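Local atomic coordinates of putative aminopeptidase (Leishmania major, PDB entry 5NTH), a protein that probably removes amino acids from the amino-terminal end of peptides, as a manganese-binding leucyl aminopeptidase of the M17 family. Residues G146-V151 with K199-A204; D397-A402 with Y494-H499. All blocks are in the same frame, centred on the assembly; numbering follows the deposited sequence.

Contact 1: G146-V151 with K199-A204; sequences GSETAV and KSVCVA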
ATOM      1  N   GLY A 146     -40.693  27.988  16.240  1.00 34.36           N
ATOM      2  CA  GLY A 146     -39.336  27.738  16.741  1.00 33.06           C
ATOM      3  C   GLY A 146     -38.446  27.008  15.747  1.00 31.49           C
ATOM      4  O   GLY A 146     -37.224  27.062  15.848  1.00 31.86           O
ATOM      5  N   SER A 147     -39.066  26.345  14.779  1.00 30.13           N
ATOM      6  CA  SER A 147     -38.369  25.634  13.739  1.00 28.98           C
ATOM      7  C   SER A 147     -38.053  26.460  12.454  1.00 29.56           C
ATOM      8  O   SER A 147     -37.380  25.975  11.538  1.00 29.35           O
ATOM      9  CB  SER A 147     -39.147  24.360  13.434  1.00 28.85           C
ATOM     10  OG  SER A 147     -40.389  24.605  12.791  1.00 30.22           O
ATOM     11  N   GLU A 148     -38.435  27.729  12.410  1.00 29.92           N
ATOM     12  CA  GLU A 148     -38.250  28.539  11.199  1.00 30.41           C
ATOM     13  C   GLU A 148     -36.832  28.557  10.614  1.00 29.23           C
ATOM     14  O   GLU A 148     -36.673  28.424   9.400  1.00 28.78           O
ATOM     15  CB  GLU A 148     -38.727  29.975  11.396  1.00 32.01           C
ATOM     16  CG  GLU A 148     -40.233  30.116  11.625  1.00 35.02           C
ATOM     17  CD  GLU A 148     -40.653  30.036  13.088  1.00 37.43           C
ATOM     18  OE1 GLU A 148     -39.894  30.485  14.000  1.00 40.75           O
ATOM     19  OE2 GLU A 148     -41.757  29.508  13.332  1.00 41.99           O
ATOM     20  N   THR A 149     -35.807  28.720  11.441  1.00 28.51           N
ATOM     21  CA  THR A 149     -34.445  28.822  10.881  1.00 28.27           C
ATOM     22  C   THR A 149     -33.951  27.467  10.348  1.00 26.48           C
ATOM     23  O   THR A 149     -33.308  27.419   9.320  1.00 26.49           O
ATOM     24  CB  THR A 149     -33.430  29.450  11.852  1.00 29.08           C
ATOM     25  OG1 THR A 149     -33.375  28.665  13.033  1.00 30.74           O
ATOM     26  CG2 THR A 149     -33.843  30.859  12.230  1.00 29.34           C
ATOM     27  N   ALA A 150     -34.282  26.379  11.029  1.00 25.55           N
ATOM     28  CA  ALA A 150     -33.973  25.037  10.561  1.00 25.13           C
ATOM     29  C   ALA A 150     -34.680  24.694   9.242  1.00 25.96           C
ATOM     30  O   ALA A 150     -34.090  24.116   8.326  1.00 27.36           O
ATOM     31  CB  ALA A 150     -34.334  24.025  11.628  1.00 24.70           C
ATOM     32  N   VAL A 151     -35.942  25.067   9.140  1.00 26.15           N
ATOM     33  CA  VAL A 151     -36.654  24.972   7.888  1.00 25.91           C
ATOM     34  C   VAL A 151     -36.011  25.871   6.829  1.00 25.20           C
ATOM     35  O   VAL A 151     -35.751  25.414   5.728  1.00 26.23           O
ATOM     36  CB  VAL A 151     -38.151  25.326   8.049  1.00 26.84           C
ATOM     37  CG1 VAL A 151     -38.891  25.237   6.710  1.00 27.07           C
ATOM     38  CG2 VAL A 151     -38.810  24.373   9.027  1.00 27.05           C
ATOM     39  N   LYS A 199     -37.779  35.103  21.687  1.00 44.73           N
ATOM     40  CA  LYS A 199     -37.099  35.677  20.522  1.00 44.34           C
ATOM     41  C   LYS A 199     -38.039  35.617  19.284  1.00 42.60           C
ATOM     42  O   LYS A 199     -38.892  34.712  19.144  1.00 39.82           O
ATOM     43  CB  LYS A 199     -35.731  34.993  20.310  1.00 43.71           C
ATOM     44  N   SER A 200     -37.913  36.627  18.426  1.00 42.95           N
ATOM     45  CA  SER A 200     -38.625  36.656  17.125  1.00 44.87           C
ATOM     46  C   SER A 200     -37.697  36.600  15.913  1.00 43.22           C
ATOM     47  O   SER A 200     -36.616  37.241  15.880  1.00 41.19           O
ATOM     48  CB  SER A 200     -39.451  37.924  17.001  1.00 45.73           C
ATOM     49  OG  SER A 200     -38.663  39.044  17.383  1.00 49.11           O
ATOM     50  N   VAL A 201     -38.145  35.871  14.903  1.00 43.58           N
ATOM     51  CA  VAL A 201     -37.437  35.848  13.619  1.00 47.38           C
ATOM     52  C   VAL A 201     -38.429  36.083  12.498  1.00 43.90           C
ATOM     53  O   VAL A 201     -39.471  35.422  12.452  1.00 43.68           O
ATOM     54  CB  VAL A 201     -36.618  34.548  13.417  1.00 51.25           C
ATOM     55  CG1 VAL A 201     -37.507  33.293  13.532  1.00 53.33           C
ATOM     56  CG2 VAL A 201     -35.834  34.617  12.104  1.00 50.61           C
ATOM     57  N   CYS A 202     -38.094  37.030  11.615  1.00 40.54           N
ATOM     58  CA  CYS A 202     -39.013  37.498  10.577  1.00 39.13           C
ATOM     59  C   CYS A 202     -38.657  36.999   9.173  1.00 37.53           C
ATOM     60  O   CYS A 202     -37.577  36.457   8.952  1.00 37.64           O
ATOM     61  CB  CYS A 202     -39.061  39.006  10.576  1.00 39.78           C
ATOM     62  SG  CYS A 202     -37.579  39.801   9.967  1.00 42.99           S
ATOM     63  N   VAL A 203     -39.571  37.206   8.231  1.00 34.54           N
ATOM     64  CA  VAL A 203     -39.421  36.690   6.884  1.00 32.37           C
ATOM     65  C   VAL A 203     -38.218  37.220   6.144  1.00 31.04           C
ATOM     66  O   VAL A 203     -37.587  36.455   5.415  1.00 30.91           O
ATOM     67  CB  VAL A 203     -40.672  36.987   6.043  1.00 32.66           C
ATOM     68  CG1 VAL A 203     -40.466  36.682   4.549  1.00 32.24           C
ATOM     69  CG2 VAL A 203     -41.812  36.153   6.581  1.00 33.29           C
ATOM     70  N   ALA A 204     -37.919  38.510   6.292  1.00 29.80           N
ATOM     71  CA  ALA A 204     -36.741  39.087   5.635  1.00 29.62           C
ATOM     72  C   ALA A 204     -35.419  38.433   6.128  1.00 29.74           C
ATOM     73  O   ALA A 204     -34.470  38.302   5.358  1.00 30.08           O
ATOM     74  CB  ALA A 204     -36.714  40.597   5.808  1.00 29.21           C
TER

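Contact 2: D397-A402 with Y494-H499; sequences DGVYYA and YFVEQH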
ATOM      1  N   ASP A 397      -2.322  32.170  11.922  1.00 26.32           N
ATOM      2  CA  ASP A 397      -2.115  33.605  11.664  1.00 26.65           C
ATOM      3  C   ASP A 397      -3.474  34.334  11.665  1.00 27.51           C
ATOM      4  O   ASP A 397      -3.565  35.509  12.006  1.00 29.19           O
ATOM      5  CB  ASP A 397      -1.342  33.858  10.357  1.00 26.49           C
ATOM      6  CG  ASP A 397       0.177  33.683  10.510  1.00 27.44           C
ATOM      7  OD1 ASP A 397       0.714  33.764  11.629  1.00 29.58           O
ATOM      8  OD2 ASP A 397       0.878  33.497   9.512  1.00 28.02           O
ATOM      9  N   GLY A 398      -4.536  33.634  11.298  1.00 27.38           N
ATOM     10  CA  GLY A 398      -5.851  34.243  11.242  1.00 27.16           C
ATOM     11  C   GLY A 398      -6.364  34.641  12.607  1.00 26.70           C
ATOM     12  O   GLY A 398      -6.877  35.750  12.797  1.00 26.32           O
ATOM     13  N   VAL A 399      -6.259  33.724  13.553  1.00 25.58           N
ATOM     14  CA  VAL A 399      -6.786  33.989  14.856  1.00 25.62           C
ATOM     15  C   VAL A 399      -5.932  35.048  15.556  1.00 26.79           C
ATOM     16  O   VAL A 399      -6.487  35.917  16.236  1.00 27.90           O
ATOM     17  CB  VAL A 399      -6.982  32.723  15.687  1.00 25.27           C
ATOM     18  CG1 VAL A 399      -7.988  31.814  14.992  1.00 24.72           C
ATOM     19  CG2 VAL A 399      -5.661  32.004  15.973  1.00 24.96           C
ATOM     20  N   TYR A 400      -4.615  35.043  15.335  1.00 27.13           N
ATOM     21  CA  TYR A 400      -3.775  36.085  15.904  1.00 27.59           C
ATOM     22  C   TYR A 400      -4.181  37.451  15.361  1.00 27.86           C
ATOM     23  O   TYR A 400      -4.411  38.383  16.114  1.00 28.56           O
ATOM     24  CB  TYR A 400      -2.278  35.846  15.704  1.00 27.68           C
ATOM     25  CG  TYR A 400      -1.509  36.886  16.457  1.00 27.91           C
ATOM     26  CD1 TYR A 400      -1.215  36.734  17.821  1.00 28.66           C
ATOM     27  CD2 TYR A 400      -1.175  38.093  15.840  1.00 28.47           C
ATOM     28  CE1 TYR A 400      -0.546  37.745  18.532  1.00 29.02           C
ATOM     29  CE2 TYR A 400      -0.517  39.114  16.532  1.00 28.85           C
ATOM     30  CZ  TYR A 400      -0.200  38.939  17.876  1.00 28.90           C
ATOM     31  OH  TYR A 400       0.431  39.950  18.544  1.00 28.38           O
ATOM     32  N   TYR A 401      -4.288  37.582  14.057  1.00 28.81           N
ATOM     33  CA  TYR A 401      -4.826  38.831  13.496  1.00 29.69           C
ATOM     34  C   TYR A 401      -6.113  39.300  14.168  1.00 29.73           C
ATOM     35  O   TYR A 401      -6.272  40.468  14.465  1.00 30.60           O
ATOM     36  CB  TYR A 401      -5.139  38.719  12.011  1.00 29.80           C
ATOM     37  CG  TYR A 401      -5.660  40.039  11.503  1.00 30.64           C
ATOM     38  CD1 TYR A 401      -4.775  41.016  11.107  1.00 31.04           C
ATOM     39  CD2 TYR A 401      -7.033  40.342  11.491  1.00 31.44           C
ATOM     40  CE1 TYR A 401      -5.208  42.257  10.672  1.00 31.72           C
ATOM     41  CE2 TYR A 401      -7.484  41.592  11.059  1.00 31.80           C
ATOM     42  CZ  TYR A 401      -6.555  42.553  10.645  1.00 31.94           C
ATOM     43  OH  TYR A 401      -6.915  43.818  10.217  1.00 31.07           O
ATOM     44  N   ALA A 402      -7.051  38.386  14.339  1.00 30.01           N
ATOM     45  CA  ALA A 402      -8.385  38.738  14.792  1.00 29.66           C
ATOM     46  C   ALA A 402      -8.376  39.072  16.270  1.00 30.02           C
ATOM     47  O   ALA A 402      -9.158  39.915  16.707  1.00 30.08           O
ATOM     48  CB  ALA A 402      -9.349  37.612  14.522  1.00 29.20           C
ATOM     49  N   TYR A 494      -6.205  22.607  18.985  1.00 23.57           N
ATOM     50  CA  TYR A 494      -5.126  23.000  19.909  1.00 23.59           C
ATOM     51  C   TYR A 494      -4.005  23.753  19.209  1.00 22.93           C
ATOM     52  O   TYR A 494      -3.470  24.717  19.730  1.00 22.72           O
ATOM     53  CB  TYR A 494      -4.555  21.756  20.606  1.00 23.93           C
ATOM     54  CG  TYR A 494      -3.290  22.011  21.392  1.00 24.51           C
ATOM     55  CD1 TYR A 494      -3.337  22.515  22.696  1.00 24.53           C
ATOM     56  CD2 TYR A 494      -2.036  21.753  20.820  1.00 24.93           C
ATOM     57  CE1 TYR A 494      -2.172  22.763  23.401  1.00 24.96           C
ATOM     58  CE2 TYR A 494      -0.864  21.994  21.511  1.00 24.79           C
ATOM     59  CZ  TYR A 494      -0.933  22.494  22.798  1.00 25.30           C
ATOM     60  OH  TYR A 494       0.234  22.739  23.473  1.00 26.00           O
ATOM     61  N   PHE A 495      -3.661  23.314  18.017  1.00 22.55           N
ATOM     62  CA  PHE A 495      -2.644  23.999  17.276  1.00 22.61           C
ATOM     63  C   PHE A 495      -3.081  25.431  17.129  1.00 22.79           C
ATOM     64  O   PHE A 495      -2.355  26.308  17.486  1.00 22.74           O
ATOM     65  CB  PHE A 495      -2.409  23.393  15.900  1.00 22.63           C
ATOM     66  CG  PHE A 495      -1.335  24.089  15.146  1.00 22.63           C
ATOM     67  CD1 PHE A 495      -1.612  25.243  14.415  1.00 22.61           C
ATOM     68  CD2 PHE A 495      -0.022  23.652  15.230  1.00 22.64           C
ATOM     69  CE1 PHE A 495      -0.596  25.925  13.736  1.00 22.52           C
ATOM     70  CE2 PHE A 495       0.987  24.324  14.551  1.00 22.66           C
ATOM     71  CZ  PHE A 495       0.697  25.469  13.807  1.00 22.63           C
ATOM     72  N   VAL A 496      -4.294  25.650  16.635  1.00 23.61           N
ATOM     73  CA  VAL A 496      -4.810  27.008  16.389  1.00 23.58           C
ATOM     74  C   VAL A 496      -4.956  27.789  17.684  1.00 23.80           C
ATOM     75  O   VAL A 496      -4.684  28.973  17.749  1.00 23.62           O
ATOM     76  CB  VAL A 496      -6.187  27.007  15.708  1.00 23.64           C
ATOM     77  CG1 VAL A 496      -6.534  28.410  15.239  1.00 23.94           C
ATOM     78  CG2 VAL A 496      -6.219  26.072  14.505  1.00 23.54           C
ATOM     79  N   GLU A 497      -5.404  27.127  18.723  1.00 24.46           N
ATOM     80  CA  GLU A 497      -5.530  27.807  19.992  1.00 25.52           C
ATOM     81  C   GLU A 497      -4.226  28.480  20.448  1.00 26.04           C
ATOM     82  O   GLU A 497      -4.258  29.563  21.041  1.00 27.03           O
ATOM     83  CB  GLU A 497      -5.979  26.839  21.059  1.00 26.07           C
ATOM     84  CG  GLU A 497      -6.492  27.514  22.305  1.00 26.21           C
ATOM     85  CD  GLU A 497      -6.935  26.511  23.341  1.00 26.82           C
ATOM     86  OE1 GLU A 497      -6.599  25.318  23.185  1.00 27.29           O
ATOM     87  OE2 GLU A 497      -7.621  26.914  24.319  1.00 27.95           O
ATOM     88  N   GLN A 498      -3.077  27.881  20.156  1.00 25.50           N
ATOM     89  CA  GLN A 498      -1.840  28.438  20.681  1.00 25.08           C
ATOM     90  C   GLN A 498      -1.486  29.778  20.093  1.00 24.89           C
ATOM     91  O   GLN A 498      -0.621  30.437  20.625  1.00 25.53           O
ATOM     92  CB  GLN A 498      -0.669  27.499  20.456  1.00 25.44           C
ATOM     93  CG  GLN A 498      -0.837  26.091  20.975  1.00 25.77           C
ATOM     94  CD  GLN A 498      -1.503  26.041  22.336  1.00 26.60           C
ATOM     95  OE1 GLN A 498      -2.696  25.738  22.434  1.00 29.04           O
ATOM     96  NE2 GLN A 498      -0.761  26.362  23.381  1.00 26.09           N
ATOM     97  N   HIS A 499      -2.137  30.191  19.009  1.00 24.75           N
ATOM     98  CA  HIS A 499      -1.751  31.424  18.311  1.00 24.98           C
ATOM     99  C   HIS A 499      -2.654  32.588  18.661  1.00 24.59           C
ATOM    100  O   HIS A 499      -2.533  33.662  18.084  1.00 23.69           O
ATOM    101  CB  HIS A 499      -1.593  31.148  16.799  1.00 25.48           C
ATOM    102  CG  HIS A 499      -0.539  30.107  16.536  1.00 26.52           C
ATOM    103  ND1 HIS A 499       0.811  30.385  16.598  1.00 26.95           N
ATOM    104  CD2 HIS A 499      -0.631  28.764  16.371  1.00 26.76           C
ATOM    105  CE1 HIS A 499       1.499  29.268  16.433  1.00 27.16           C
ATOM    106  NE2 HIS A 499       0.647  28.268  16.297  1.00 26.75           N
TER

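Contact 1: G146-V151 with K199-A204
Val201 packs against Glu148 and Thr149 in a small, buried and largely apolar contact, made where the first turn of one helix meets the lead-in, two residues short, of another. Helix 148-156 is the helical connection of a beta-alpha-beta unit in the N-terminal domain, between the neighbouring parallel strands 137-142 and 181-185; Val201 lies just before Cys202, the N-cap of helix 203-221, which continues toward the catalytic part of the chain. The two segments bury 111 Å² between them, and no hydrogen bond crosses. It is a worked example of how one branched side chain can pack the lead-in of one helix against the first turn of another: each methyl of Val201 has its own partner. CG2 lies 4.3 Å from Thr149 CG2. CG1, set between the backbone N and the carbonyl carbon (chi1 57°), meets Glu148. A bend at chi2 (89°) folds the Glu148 carboxylate back toward the start of its own helix, where Gly146 N makes weak hydrogen bonds to both oxygens. Its stronger polar partner is Ser187, which bonds to OE2; these donors, with the nearby helix N-terminus, would be expected to stabilise a negative charge here. Thr149 OG1 is likewise engaged, by Glu533 of the C-terminal helix 528-536, while its methyl faces Val201. The side chains of Glu148 and Val201 pass alongside each other in opposite senses, so the glutamate offers its stem and one carboxylate oxygen to the valine: Val201 CG1 lies 4.1 Å from Glu148 CB and 3.7 Å from Glu148 OE1.

Contact 2: D397-A402 with Y494-H499
Val496 O takes a hydrogen bond from His499 N (3.1 Å), and the Val399 methyl CG2 comes within 3.6 Å of the same oxygen. Here two helices of the catalytic domain, 391-404 and 488-497, meet over strand 412-417, whose Asp415 touches both valines. The valine side chains cross at about a right angle, with Val399 CG1 and Val496 CG1 3.7 Å apart. Further along the chain His499 O reaches Tyr400, 3.2 Å from CB and 3.4 Å from CD1. Chi1 (-174°) swings the Tyr400 ring out beside its own carbonyl carbon, and chi2 (85°) turns the ring so that His499 O lies at its edge, close to the ring plane. The His499 imidazole leads away from Tyr400's helix, and its ND1 is hydrogen-bonded to Ser378. The side chain of Val496 is about 8 Å from that of the manganese ligand Lys298 and about 12 Å from a bound manganese, so this packing is near the metal centre but not part of it. No hydrogen bond joins the segments; the contact rests on methyl packing and on a carbonyl oxygen near an aromatic edge, which is probably mildly favourable electrostatically.

Overall arrangement
Followed from the N terminus, the chain makes contact 1 first: 146-151 opens a loop of 47 residues that passes through strand 181-185 of the N-terminal sheet before 199-204 closes it. Helix 203-221 then carries the chain on toward the catalytic domain. There contact 2 closes a longer loop, with 91 residues between 397-402 and 494-499, whose course includes strand 412-417 of the large central sheet. The loops lie in series, neither nested nor crossed, and the contacts' nearest atoms are about 26 Å apart. Contact 1 thus ties the N-terminal domain to the lead-in of helix 203-221, whereas contact 2 pairs two helices within the catalytic domain.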